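PDB 4EZI: Alpha/beta hydrolase from Legionella pneumophila subsp. pneumophila str. Philadelphia 1, which is of unknown function but has the alpha/beta-hydrolase fold and may act as a lipase. Local coordinates for residues 99-104 and 353-358; 116-121 and 172-177; 140-145 and 179-184; 328-333 and 338-343. All blocks are in the same frame, centred on the assembly; numbering follows the deposited sequence.

Contact 1 (99-104 and 353-358)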
loop_
_atom_site.group_PDB
_atom_site.type_symbol
_atom_site.label_atom_id
_atom_site.label_comp_id
_atom_site.label_asym_id
_atom_site.label_seq_id
_atom_site.Cartn_x
_atom_site.Cartn_y
_atom_site.Cartn_z
ATOM N N TYR A 99 1.232 0.072 15.024
ATOM C CA TYR A 99 1.097 1.197 15.913
ATOM C C TYR A 99 1.702 2.471 15.324
ATOM O O TYR A 99 1.170 3.561 15.539
ATOM C CB TYR A 99 1.760 0.935 17.262
ATOM C CG TYR A 99 1.033 0.007 18.222
ATOM C CD1 TYR A 99 -0.115 -0.700 17.867
ATOM C CD2 TYR A 99 1.521 -0.170 19.498
ATOM C CE1 TYR A 99 -0.750 -1.498 18.790
ATOM C CE2 TYR A 99 0.892 -0.957 20.416
ATOM C CZ TYR A 99 -0.241 -1.624 20.052
ATOM O OH TYR A 99 -0.902 -2.406 20.987
ATOM N N ILE A 100 2.836 2.357 14.639
ATOM C CA ILE A 100 3.515 3.547 14.172
ATOM C C ILE A 100 2.647 4.383 13.225
ATOM O O ILE A 100 2.745 5.613 13.229
ATOM C CB ILE A 100 4.878 3.185 13.502
ATOM C CG1 ILE A 100 5.766 4.393 13.374
ATOM C CG2 ILE A 100 4.692 2.441 12.188
ATOM C CD1 ILE A 100 6.244 4.962 14.725
ATOM N N TYR A 101 1.813 3.737 12.423
ATOM C CA TYR A 101 0.947 4.447 11.481
ATOM C C TYR A 101 -0.116 5.233 12.214
ATOM O O TYR A 101 -0.352 6.403 11.923
ATOM C CB TYR A 101 0.336 3.492 10.440
ATOM C CG TYR A 101 1.391 2.612 9.843
ATOM C CD1 TYR A 101 2.296 3.123 8.948
ATOM C CD2 TYR A 101 1.536 1.295 10.235
ATOM C CE1 TYR A 101 3.376 2.351 8.454
ATOM C CE2 TYR A 101 2.584 0.519 9.777
ATOM C CZ TYR A 101 3.495 1.041 8.887
ATOM O OH TYR A 101 4.532 0.248 8.455
ATOM N N LEU A 102 -0.727 4.615 13.213
ATOM C CA LEU A 102 -1.690 5.311 14.065
ATOM C C LEU A 102 -1.046 6.467 14.837
ATOM O O LEU A 102 -1.589 7.570 14.905
ATOM C CB LEU A 102 -2.332 4.354 15.062
ATOM C CG LEU A 102 -3.159 3.227 14.473
ATOM C CD1 LEU A 102 -3.779 2.449 15.618
ATOM C CD2 LEU A 102 -4.256 3.755 13.529
ATOM N N ALA A 103 0.137 6.209 15.382
ATOM C CA ALA A 103 0.818 7.188 16.200
ATOM C C ALA A 103 1.172 8.432 15.394
ATOM O O ALA A 103 0.978 9.562 15.841
ATOM C CB ALA A 103 2.038 6.566 16.855
ATOM N N ALA A 104 1.730 8.213 14.209
ATOM C CA ALA A 104 2.185 9.325 13.387
ATOM C C ALA A 104 1.015 10.115 12.798
ATOM O O ALA A 104 0.971 11.333 12.897
ATOM C CB ALA A 104 3.128 8.791 12.289
ATOM N N GLN A 353 15.013 -0.118 6.420
ATOM C CA GLN A 353 15.612 0.913 7.247
ATOM C C GLN A 353 15.057 2.315 6.959
ATOM O O GLN A 353 14.958 3.155 7.858
ATOM C CB GLN A 353 17.128 0.942 7.046
ATOM C CG GLN A 353 17.846 -0.342 7.436
ATOM C CD GLN A 353 19.253 -0.439 6.854
ATOM O OE1 GLN A 353 19.550 0.066 5.764
ATOM N NE2 GLN A 353 20.129 -1.100 7.588
ATOM N N ALA A 354 14.781 2.587 5.687
ATOM C CA ALA A 354 14.307 3.896 5.269
ATOM C C ALA A 354 12.874 4.176 5.687
ATOM O O ALA A 354 12.446 5.321 5.651
ATOM C CB ALA A 354 14.446 4.054 3.756
ATOM N N HIS A 355 12.118 3.133 6.028
ATOM C CA HIS A 355 10.681 3.278 6.200
ATOM C C HIS A 355 10.278 4.402 7.171
ATOM O O HIS A 355 9.454 5.239 6.802
ATOM C CB HIS A 355 10.098 1.926 6.566
ATOM C CG HIS A 355 8.621 1.927 6.767
ATOM N ND1 HIS A 355 7.739 2.496 5.875
ATOM C CD2 HIS A 355 7.867 1.372 7.745
ATOM C CE1 HIS A 355 6.501 2.277 6.287
ATOM N NE2 HIS A 355 6.551 1.601 7.423
ATOM N N PRO A 356 10.841 4.458 8.394
ATOM C CA PRO A 356 10.378 5.537 9.290
ATOM C C PRO A 356 10.762 6.938 8.804
ATOM O O PRO A 356 10.051 7.911 9.087
ATOM C CB PRO A 356 11.026 5.199 10.634
ATOM C CG PRO A 356 12.159 4.294 10.310
ATOM C CD PRO A 356 11.751 3.530 9.076
ATOM N N PHE A 357 11.872 7.041 8.069
ATOM C CA PHE A 357 12.264 8.309 7.459
ATOM C C PHE A 357 11.260 8.731 6.391
ATOM O O PHE A 357 10.877 9.903 6.300
ATOM C CB PHE A 357 13.672 8.213 6.852
ATOM C CG PHE A 357 14.766 7.968 7.862
ATOM C CD1 PHE A 357 15.038 6.693 8.290
ATOM C CD2 PHE A 357 15.529 9.012 8.388
ATOM C CE1 PHE A 357 16.009 6.440 9.230
ATOM C CE2 PHE A 357 16.516 8.754 9.339
ATOM C CZ PHE A 357 16.744 7.477 9.758
ATOM N N VAL A 358 10.828 7.781 5.573
ATOM C CA VAL A 358 9.815 8.028 4.558
ATOM C C VAL A 358 8.482 8.413 5.212
ATOM O O VAL A 358 7.833 9.375 4.755
ATOM C CB VAL A 358 9.678 6.835 3.609
ATOM C CG1 VAL A 358 8.450 6.984 2.712
ATOM C CG2 VAL A 358 10.964 6.675 2.783
#

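Contact 2 (116-121 and 172-177)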
loop_
_atom_site.group_PDB
_atom_site.type_symbol
_atom_site.label_atom_id
_atom_site.label_comp_id
_atom_site.label_asym_id
_atom_site.label_seq_id
_atom_site.Cartn_x
_atom_site.Cartn_y
_atom_site.Cartn_z
ATOM N N PRO A 116 -7.085 0.237 4.728
ATOM C CA PRO A 116 -7.672 -1.004 4.204
ATOM C C PRO A 116 -6.772 -2.211 4.491
ATOM O O PRO A 116 -5.548 -2.086 4.451
ATOM C CB PRO A 116 -7.754 -0.766 2.700
ATOM C CG PRO A 116 -6.667 0.248 2.426
ATOM C CD PRO A 116 -6.670 1.145 3.636
ATOM N N ASP A 117 -7.369 -3.385 4.674
ATOM C CA ASP A 117 -6.586 -4.607 4.762
ATOM C C ASP A 117 -6.134 -5.142 3.413
ATOM O O ASP A 117 -5.110 -5.818 3.329
ATOM C CB ASP A 117 -7.362 -5.726 5.487
ATOM C CG ASP A 117 -7.591 -5.470 6.951
ATOM O OD1 ASP A 117 -6.897 -4.632 7.564
ATOM O OD2 ASP A 117 -8.470 -6.157 7.516
ATOM N N TYR A 118 -6.939 -4.877 2.392
ATOM C CA TYR A 118 -6.872 -5.424 1.016
ATOM C C TYR A 118 -7.631 -6.756 0.915
ATOM O O TYR A 118 -7.859 -7.466 1.893
ATOM C CB TYR A 118 -5.467 -5.661 0.475
ATOM C CG TYR A 118 -4.527 -4.497 0.431
ATOM C CD1 TYR A 118 -4.944 -3.205 0.219
ATOM C CD2 TYR A 118 -3.168 -4.729 0.522
ATOM C CE1 TYR A 118 -4.031 -2.160 0.147
ATOM C CE2 TYR A 118 -2.259 -3.700 0.421
ATOM C CZ TYR A 118 -2.679 -2.398 0.240
ATOM O OH TYR A 118 -1.760 -1.366 0.119
ATOM N N LEU A 119 -8.026 -7.087 -0.301
ATOM C CA LEU A 119 -8.657 -8.369 -0.586
ATOM C C LEU A 119 -7.732 -9.527 -0.260
ATOM O O LEU A 119 -6.504 -9.443 -0.390
ATOM C CB LEU A 119 -9.064 -8.435 -2.053
ATOM C CG LEU A 119 -10.070 -7.392 -2.521
ATOM C CD1 LEU A 119 -10.448 -7.688 -3.979
ATOM C CD2 LEU A 119 -11.298 -7.322 -1.631
ATOM N N GLY A 120 -8.335 -10.636 0.163
ATOM C CA GLY A 120 -7.606 -11.835 0.503
ATOM C C GLY A 120 -6.932 -11.810 1.860
ATOM O O GLY A 120 -6.266 -12.778 2.230
ATOM N N LEU A 121 -7.096 -10.719 2.597
ATOM C CA LEU A 121 -6.457 -10.544 3.898
ATOM C C LEU A 121 -7.533 -10.111 4.899
ATOM O O LEU A 121 -8.663 -9.780 4.538
ATOM C CB LEU A 121 -5.330 -9.529 3.835
ATOM C CG LEU A 121 -4.230 -9.846 2.828
ATOM C CD1 LEU A 121 -3.298 -8.644 2.672
ATOM C CD2 LEU A 121 -3.430 -11.099 3.179
ATOM N N GLY A 172 2.588 1.869 -1.765
ATOM C CA GLY A 172 2.897 3.022 -2.609
ATOM C C GLY A 172 2.244 2.873 -3.967
ATOM O O GLY A 172 1.699 3.825 -4.516
ATOM N N PHE A 173 2.323 1.663 -4.520
ATOM C CA PHE A 173 1.605 1.340 -5.748
ATOM C C PHE A 173 0.091 1.492 -5.554
ATOM O O PHE A 173 -0.579 2.120 -6.363
ATOM C CB PHE A 173 2.027 -0.066 -6.185
ATOM C CG PHE A 173 1.362 -0.579 -7.438
ATOM C CD1 PHE A 173 0.163 -1.256 -7.403
ATOM C CD2 PHE A 173 1.985 -0.424 -8.660
ATOM C CE1 PHE A 173 -0.410 -1.762 -8.551
ATOM C CE2 PHE A 173 1.424 -0.943 -9.806
ATOM C CZ PHE A 173 0.221 -1.586 -9.767
ATOM N N SER A 174 -0.445 0.948 -4.471
ATOM C CA SER A 174 -1.878 1.092 -4.205
ATOM C C SER A 174 -2.284 2.556 -4.158
ATOM O O SER A 174 -3.349 2.923 -4.641
ATOM C CB SER A 174 -2.209 0.463 -2.862
ATOM O OG SER A 174 -1.863 -0.903 -2.830
ATOM N N THR A 175 -1.454 3.387 -3.533
ATOM C CA THR A 175 -1.739 4.801 -3.403
ATOM C C THR A 175 -1.820 5.480 -4.771
ATOM O O THR A 175 -2.748 6.269 -5.041
ATOM C CB THR A 175 -0.674 5.471 -2.519
ATOM O OG1 THR A 175 -0.763 4.953 -1.201
ATOM C CG2 THR A 175 -0.830 6.989 -2.462
ATOM N N ILE A 176 -0.863 5.184 -5.647
ATOM C CA ILE A 176 -0.861 5.766 -6.988
ATOM C C ILE A 176 -2.091 5.328 -7.790
ATOM O O ILE A 176 -2.743 6.163 -8.428
ATOM C CB ILE A 176 0.432 5.407 -7.724
ATOM C CG1 ILE A 176 1.615 6.214 -7.192
ATOM C CG2 ILE A 176 0.289 5.570 -9.262
ATOM C CD1 ILE A 176 1.595 7.722 -7.691
ATOM N N VAL A 177 -2.439 4.041 -7.751
ATOM C CA VAL A 177 -3.590 3.570 -8.528
ATOM C C VAL A 177 -4.924 4.052 -7.933
ATOM O O VAL A 177 -5.870 4.364 -8.672
ATOM C CB VAL A 177 -3.551 2.042 -8.810
ATOM C CG1 VAL A 177 -2.291 1.711 -9.613
ATOM C CG2 VAL A 177 -3.666 1.202 -7.532
#

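Contact 3 (140-145 and 179-184)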
loop_
_atom_site.group_PDB
_atom_site.type_symbol
_atom_site.label_atom_id
_atom_site.label_comp_id
_atom_site.label_asym_id
_atom_site.label_seq_id
_atom_site.Cartn_x
_atom_site.Cartn_y
_atom_site.Cartn_z
ATOM N N SER A 140 -10.577 -1.458 -3.908
ATOM C CA SER A 140 -10.721 -1.840 -2.522
ATOM C C SER A 140 -10.334 -0.686 -1.589
ATOM O O SER A 140 -10.943 -0.525 -0.531
ATOM C CB SER A 140 -9.938 -3.116 -2.178
ATOM O OG SER A 140 -8.541 -2.910 -2.253
ATOM N N SER A 141 -9.355 0.120 -1.986
ATOM C CA SER A 141 -8.924 1.228 -1.157
ATOM C C SER A 141 -9.943 2.384 -1.219
ATOM O O SER A 141 -10.250 3.005 -0.196
ATOM C CB SER A 141 -7.539 1.676 -1.599
ATOM O OG SER A 141 -6.559 0.682 -1.384
ATOM N N ILE A 142 -10.478 2.663 -2.402
ATOM C CA ILE A 142 -11.513 3.706 -2.523
ATOM C C ILE A 142 -12.775 3.329 -1.746
ATOM O O ILE A 142 -13.359 4.143 -1.024
ATOM C CB ILE A 142 -11.832 3.996 -3.991
ATOM C CG1 ILE A 142 -10.625 4.660 -4.644
ATOM C CG2 ILE A 142 -13.108 4.846 -4.090
ATOM C CD1 ILE A 142 -10.733 4.820 -6.163
ATOM N N ASP A 143 -13.198 2.083 -1.904
ATOM C CA ASP A 143 -14.416 1.638 -1.216
ATOM C C ASP A 143 -14.250 1.659 0.309
ATOM O O ASP A 143 -15.192 1.980 1.027
ATOM C CB ASP A 143 -14.854 0.276 -1.730
ATOM C CG ASP A 143 -15.369 0.337 -3.174
ATOM O OD1 ASP A 143 -15.773 1.434 -3.619
ATOM O OD2 ASP A 143 -15.392 -0.735 -3.836
HETATM N N MSE A 144 -13.051 1.333 0.787
HETATM C CA MSE A 144 -12.739 1.473 2.218
HETATM C C MSE A 144 -12.910 2.925 2.676
HETATM O O MSE A 144 -13.497 3.196 3.709
HETATM C CB MSE A 144 -11.308 0.995 2.479
HETATM C CG MSE A 144 -10.823 1.243 3.896
HETATM SE SE MSE A 144 -11.576 0.020 5.170
HETATM C CE MSE A 144 -11.094 1.040 6.731
ATOM N N LEU A 145 -12.402 3.860 1.893
ATOM C CA LEU A 145 -12.501 5.273 2.218
ATOM C C LEU A 145 -13.958 5.690 2.317
ATOM O O LEU A 145 -14.361 6.360 3.283
ATOM C CB LEU A 145 -11.736 6.107 1.185
ATOM C CG LEU A 145 -11.894 7.623 1.313
ATOM C CD1 LEU A 145 -11.369 8.146 2.649
ATOM C CD2 LEU A 145 -11.219 8.297 0.103
ATOM N N PHE A 179 -5.203 6.995 -6.387
ATOM C CA PHE A 179 -5.198 8.400 -6.836
ATOM C C PHE A 179 -5.706 8.534 -8.281
ATOM O O PHE A 179 -6.590 9.347 -8.578
ATOM C CB PHE A 179 -3.774 8.889 -6.699
ATOM C CG PHE A 179 -3.527 10.359 -7.010
ATOM C CD1 PHE A 179 -4.487 11.362 -6.881
ATOM C CD2 PHE A 179 -2.250 10.720 -7.386
ATOM C CE1 PHE A 179 -4.147 12.696 -7.119
ATOM C CE2 PHE A 179 -1.905 12.045 -7.592
ATOM C CZ PHE A 179 -2.867 13.024 -7.469
ATOM N N GLU A 180 -5.186 7.684 -9.174
ATOM C CA GLU A 180 -5.588 7.687 -10.557
ATOM C C GLU A 180 -7.082 7.439 -10.692
ATOM O O GLU A 180 -7.774 8.133 -11.456
ATOM C CB GLU A 180 -4.765 6.644 -11.336
ATOM C CG GLU A 180 -5.082 6.578 -12.799
ATOM C CD GLU A 180 -4.284 5.542 -13.520
ATOM O OE1 GLU A 180 -4.007 4.485 -12.910
ATOM O OE2 GLU A 180 -3.949 5.764 -14.703
HETATM N N MSE A 181 -7.580 6.434 -9.987
HETATM C CA MSE A 181 -8.976 6.053 -10.081
HETATM C C MSE A 181 -9.903 7.084 -9.456
HETATM O O MSE A 181 -11.001 7.305 -9.966
HETATM C CB MSE A 181 -9.198 4.669 -9.476
HETATM C CG MSE A 181 -10.602 4.119 -9.678
HETATM SE SE MSE A 181 -10.849 2.323 -8.988
HETATM C CE MSE A 181 -9.922 1.311 -10.389
ATOM N N LEU A 182 -9.483 7.706 -8.366
ATOM C CA LEU A 182 -10.262 8.811 -7.803
ATOM C C LEU A 182 -10.415 9.952 -8.816
ATOM O O LEU A 182 -11.513 10.464 -9.035
ATOM C CB LEU A 182 -9.633 9.333 -6.511
ATOM C CG LEU A 182 -9.853 8.468 -5.258
ATOM C CD1 LEU A 182 -9.022 9.035 -4.113
ATOM C CD2 LEU A 182 -11.335 8.374 -4.890
ATOM N N ALA A 183 -9.313 10.328 -9.455
ATOM C CA ALA A 183 -9.341 11.418 -10.425
ATOM C C ALA A 183 -10.242 11.062 -11.610
ATOM O O ALA A 183 -10.952 11.914 -12.143
ATOM C CB ALA A 183 -7.927 11.760 -10.886
ATOM N N LYS A 184 -10.220 9.807 -12.031
ATOM C CA LYS A 184 -11.001 9.368 -13.186
ATOM C C LYS A 184 -12.474 9.178 -12.850
ATOM O O LYS A 184 -13.340 9.691 -13.579
ATOM C CB LYS A 184 -10.426 8.070 -13.751
ATOM C CG LYS A 184 -11.261 7.456 -14.891
ATOM C CD LYS A 184 -10.703 6.106 -15.320
ATOM C CE LYS A 184 -11.799 5.240 -15.961
ATOM N NZ LYS A 184 -11.366 3.817 -16.200
#

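Contact 4 (328-333 and 338-343)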
loop_
_atom_site.group_PDB
_atom_site.type_symbol
_atom_site.label_atom_id
_atom_site.label_comp_id
_atom_site.label_asym_id
_atom_site.label_seq_id
_atom_site.Cartn_x
_atom_site.Cartn_y
_atom_site.Cartn_z
HETATM N N MSE A 328 11.949 7.867 -13.172
HETATM C CA MSE A 328 11.175 7.773 -14.414
HETATM C C MSE A 328 9.746 8.278 -14.208
HETATM O O MSE A 328 9.221 9.074 -14.991
HETATM C CB MSE A 328 11.149 6.319 -14.876
HETATM C CG MSE A 328 10.188 6.039 -16.007
HETATM SE SE MSE A 328 10.027 4.126 -16.231
HETATM C CE MSE A 328 8.942 3.755 -14.648
ATOM N N ALA A 329 9.098 7.838 -13.125
ATOM C CA ALA A 329 7.726 8.259 -12.828
ATOM C C ALA A 329 7.668 9.768 -12.586
ATOM O O ALA A 329 6.736 10.437 -13.049
ATOM C CB ALA A 329 7.186 7.506 -11.619
ATOM N N TYR A 330 8.649 10.290 -11.861
ATOM C CA TYR A 330 8.722 11.736 -11.587
ATOM C C TYR A 330 8.700 12.547 -12.890
ATOM O O TYR A 330 7.871 13.455 -13.069
ATOM C CB TYR A 330 9.984 12.051 -10.811
ATOM C CG TYR A 330 10.279 13.537 -10.723
ATOM C CD1 TYR A 330 9.556 14.364 -9.866
ATOM C CD2 TYR A 330 11.282 14.098 -11.495
ATOM C CE1 TYR A 330 9.822 15.735 -9.786
ATOM C CE2 TYR A 330 11.550 15.467 -11.429
ATOM C CZ TYR A 330 10.821 16.283 -10.584
ATOM O OH TYR A 330 11.111 17.648 -10.512
ATOM N N HIS A 331 9.571 12.193 -13.831
ATOM C CA HIS A 331 9.606 12.939 -15.086
ATOM C C HIS A 331 8.315 12.777 -15.860
ATOM O O HIS A 331 7.855 13.718 -16.500
ATOM C CB HIS A 331 10.817 12.556 -15.923
ATOM C CG HIS A 331 12.105 12.960 -15.289
ATOM N ND1 HIS A 331 12.419 14.282 -15.033
ATOM C CD2 HIS A 331 13.149 12.230 -14.831
ATOM C CE1 HIS A 331 13.602 14.341 -14.451
ATOM N NE2 HIS A 331 14.064 13.110 -14.310
ATOM N N SER A 332 7.721 11.603 -15.819
ATOM C CA SER A 332 6.449 11.390 -16.475
ATOM C C SER A 332 5.329 12.276 -15.902
ATOM O O SER A 332 4.600 12.929 -16.646
ATOM C CB SER A 332 6.088 9.898 -16.438
ATOM O OG SER A 332 4.886 9.640 -17.132
ATOM N N PHE A 333 5.207 12.309 -14.578
ATOM C CA PHE A 333 4.176 13.114 -13.962
ATOM C C PHE A 333 4.405 14.619 -14.170
ATOM O O PHE A 333 3.456 15.393 -14.253
ATOM C CB PHE A 333 4.097 12.835 -12.466
ATOM C CG PHE A 333 3.390 11.544 -12.107
ATOM C CD1 PHE A 333 2.066 11.350 -12.467
ATOM C CD2 PHE A 333 4.041 10.548 -11.379
ATOM C CE1 PHE A 333 1.388 10.197 -12.108
ATOM C CE2 PHE A 333 3.345 9.388 -11.015
ATOM C CZ PHE A 333 2.024 9.215 -11.373
ATOM N N ASP A 338 3.341 20.949 -12.327
ATOM C CA ASP A 338 4.496 21.449 -11.597
ATOM C C ASP A 338 4.461 21.057 -10.114
ATOM O O ASP A 338 5.459 21.175 -9.429
ATOM C CB ASP A 338 4.580 22.984 -11.690
ATOM C CG ASP A 338 4.982 23.479 -13.074
ATOM O OD1 ASP A 338 5.502 22.693 -13.905
ATOM O OD2 ASP A 338 4.778 24.695 -13.324
ATOM N N PHE A 339 3.307 20.627 -9.626
ATOM C CA PHE A 339 3.151 20.301 -8.203
ATOM C C PHE A 339 3.452 18.817 -7.944
ATOM O O PHE A 339 2.625 18.038 -7.460
ATOM C CB PHE A 339 1.764 20.708 -7.723
ATOM C CG PHE A 339 1.465 22.165 -7.995
ATOM C CD1 PHE A 339 2.079 23.155 -7.249
ATOM C CD2 PHE A 339 0.624 22.539 -9.042
ATOM C CE1 PHE A 339 1.818 24.526 -7.509
ATOM C CE2 PHE A 339 0.363 23.897 -9.312
ATOM C CZ PHE A 339 0.969 24.878 -8.545
ATOM N N VAL A 340 4.678 18.471 -8.315
ATOM C CA VAL A 340 5.211 17.103 -8.287
ATOM C C VAL A 340 6.660 17.213 -7.845
ATOM O O VAL A 340 7.431 18.018 -8.418
ATOM C CB VAL A 340 5.147 16.427 -9.687
ATOM C CG1 VAL A 340 5.767 15.006 -9.641
ATOM C CG2 VAL A 340 3.727 16.383 -10.210
ATOM N N TRP A 341 7.011 16.433 -6.831
ATOM C CA TRP A 341 8.353 16.421 -6.283
ATOM C C TRP A 341 8.821 14.987 -6.084
ATOM O O TRP A 341 8.018 14.073 -5.946
ATOM C CB TRP A 341 8.388 17.183 -4.957
ATOM C CG TRP A 341 7.956 18.621 -5.080
ATOM C CD1 TRP A 341 8.745 19.687 -5.381
ATOM C CD2 TRP A 341 6.626 19.122 -4.960
ATOM N NE1 TRP A 341 7.987 20.831 -5.425
ATOM C CE2 TRP A 341 6.683 20.519 -5.158
ATOM C CE3 TRP A 341 5.394 18.539 -4.671
ATOM C CZ2 TRP A 341 5.559 21.322 -5.111
ATOM C CZ3 TRP A 341 4.276 19.342 -4.624
ATOM C CH2 TRP A 341 4.364 20.732 -4.827
ATOM N N ILE A 342 10.135 14.835 -6.033
ATOM C CA ILE A 342 10.777 13.561 -5.743
ATOM C C ILE A 342 11.800 13.799 -4.630
ATOM O O ILE A 342 12.491 14.821 -4.598
ATOM C CB ILE A 342 11.442 12.930 -7.009
ATOM C CG1 ILE A 342 11.945 11.527 -6.683
ATOM C CG2 ILE A 342 12.554 13.827 -7.618
ATOM C CD1 ILE A 342 12.430 10.764 -7.925
ATOM N N LYS A 343 11.855 12.860 -3.684
ATOM C CA LYS A 343 12.744 12.959 -2.545
ATOM C C LYS A 343 13.315 11.594 -2.190
ATOM O O LYS A 343 12.571 10.617 -2.073
ATOM C CB LYS A 343 11.974 13.510 -1.334
ATOM C CG LYS A 343 12.688 13.457 -0.018
ATOM C CD LYS A 343 13.827 14.421 0.083
ATOM C CE LYS A 343 14.404 14.386 1.506
ATOM N NZ LYS A 343 15.646 15.191 1.639
HETATM O O HOH W 1 9.966 18.962 -8.462
#

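Contact 1 (99-104 and 353-358)
Tyr101 and His355 meet through one short hydrogen bond, 2.6 Å between Tyr101 OH and His355 NE2; either group could be the donor. The rings meet at their rims, with planes turned 48° apart and centroids 5.6 Å from each other. The hydroxyl reaches the imidazole at its edge, near the ring plane, and His355 NE2 in turn lies close to the plane of the phenol ring, 3.4 Å from Tyr101 CE1. His355 CG stands anti to the backbone N (chi1 -180°), which carries the imidazole from the N-terminal part of helix 355-370 toward helix 99-108. On the tyrosine side the methyl of Ile100 CG2 sits over the centre of the ring, 3.6 Å above its plane. Farther out, Tyr79 stacks on the Tyr101 ring and Met115 of strand 112-116 also touches it, while Tyr168 meets the imidazole. His355 is close to, but not in contact with, Ser169, His351 and Asp318, whose geometry is consistent with a Ser-His-Asp triad. The bond therefore ties the N-terminal part of the last helix to helix 99-108 close to the probable active site. A single short phenol-imidazole bond probably helps to orient the two rings, together with the packing around them.

Contact 2 (116-121 and 172-177)
The phenol ring of Tyr118 lies among two imidazoles, that of His129 nearly parallel to it, planes about 15° apart, and that of His81 at about 35°; the backbone carbonyl His81 O is also the stronger hydrogen-bond partner of Tyr118 OH and anchors the phenol end in the buried interior. Ser174 comes to the hydroxyl end of this ring obliquely, with Ser174 OG 3.0 Å from Tyr118 OH and 3.5 Å from Tyr118 CZ. The serine proton may go to Tyr118 OH or to Glu170 O, one helical turn back. Ser174 OG is placed between the two by its torsion, anti to the carbonyl carbon (chi1 -59°). Ser174 CB adds a contact of 3.5 Å to Tyr118 OH. Leu137 and Gln80 pack against both side chains. Tyr118 opens a type II turn running to Leu121. The loop after strand 112-116 is thus brought against the first turns of helix 170-185, and Tyr118 touches the residues of a probable nucleophile elbow, the GxSxG strand-turn-helix of alpha/beta hydrolases, which this helix follows.

Contact 3 (140-145 and 179-184)
Ile142 of helix 134-154 packs against Met181 and Leu182 of helix 170-185, a helix-to-helix contact of the alpha/beta-hydrolase fold in which two helices beside the central sheet meet through their side chains. The contact is apolar throughout, and no hydrogen bond crosses between 140-145 and 179-184. Ile142 carries the contact: its longer branch runs out toward the other helix, with CG1 anti to the carbonyl carbon (chi1 -68°) and CD1 carried to the far end by an extended chi2 of 172°. That methyl enters the notch between the two neighbours, touching Met181 on one flank and Leu182 on the other. Leu182 and Ile142 lie side by side, pointing opposite ways, so that Leu182 CD2 is 3.8 Å from Ile142 CG1 and 4.0 Å from Ile142 CG2. The nearest CA atoms of the two segments, those of Ile142 and Leu182, are 7.5 Å apart. Around this patch, Tyr186 and Met178 also touch Ile142, and Met178 reaches Ser141 and Leu145.

The polar groups of 140-145 are served within or beyond their own helix: Ser140 OG and Ser141 OG bond back to the carbonyls Thr136 O and Leu137 O, and Asp143 OD2 to Thr50 OG1. Met181, a selenomethionine, runs out extended, which lays its CB, CG and SE past the isoleucine methyl, while its CE turns off beyond: Ile142 CD1 lies 3.6 Å from Met181 CG and 3.8 Å from Met181 SE.

Contact 4 (328-333 and 338-343)
Tyr330 is the bump that fills the hollow along strand 340-344, its ring laid beneath Ile342 with one edge at Val340 O. Ile342 CG2 sits almost squarely over the ring, 3.8 Å from the centroid of Tyr330 and only 11° off the normal, a CH-pi contact. Ile342 CB adds a contact of 3.7 Å to Tyr330 CD1, and Ile342 CD1 reaches back over Tyr330 CB. At the rim of the ring, Tyr330 CE1 comes 3.6 Å from Val340 O, near the ring plane, and it also touches Trp341 CA. The ring reaches the strand because CG stands anti to the backbone N (chi1 169°).

Helix 323-334 runs nearly antiparallel to the strand: the axes of the short segments 328-333 and 340-343 make 166° and approach to 8.5 Å. This is the return half of a beta-alpha-beta unit, strand 310-314, helix 323-334, strand 340-344, and it closes one margin of the sheet, where 340-344 is an outermost strand.

Val340 fills the second hollow. Its CG1 wedges between the two helix residues, 3.8 Å from Tyr330 CD1 and 3.9 Å from Phe333 CB, while the phenyl ring of Phe333 turns off to meet Phe304 edge-to-face. A water bridges the phenol end to the strand: it lies 2.7 Å from Tyr330 OH and donates to Val340 O at the same 2.7 Å. A weak bond from Arg334 also reaches Val340 O, and on the far side of the strand Trp341 packs against Leu311 and Phe369.

Contact 2 lies deepest, its centre about 5 Å from that of the chain, and contact 3 is likewise buried; both use helix 170-185 and touch each other, as where Pro116 CG meets Ser141 OG at 3.8 Å. Contacts 1 and 4 are only partly buried, and contact 4 lies farthest out, at an edge of the sheet. Chemistry varies with place: contacts 1 and 2 rest on hydroxyl-centred bonds near the probable catalytic residues, contact 3 is apolar, and contact 4 adds a water bridge to its packing. Contact 4 reaches contact 2 through Ile176 and Phe333, whereas contact 1 touches none of the others.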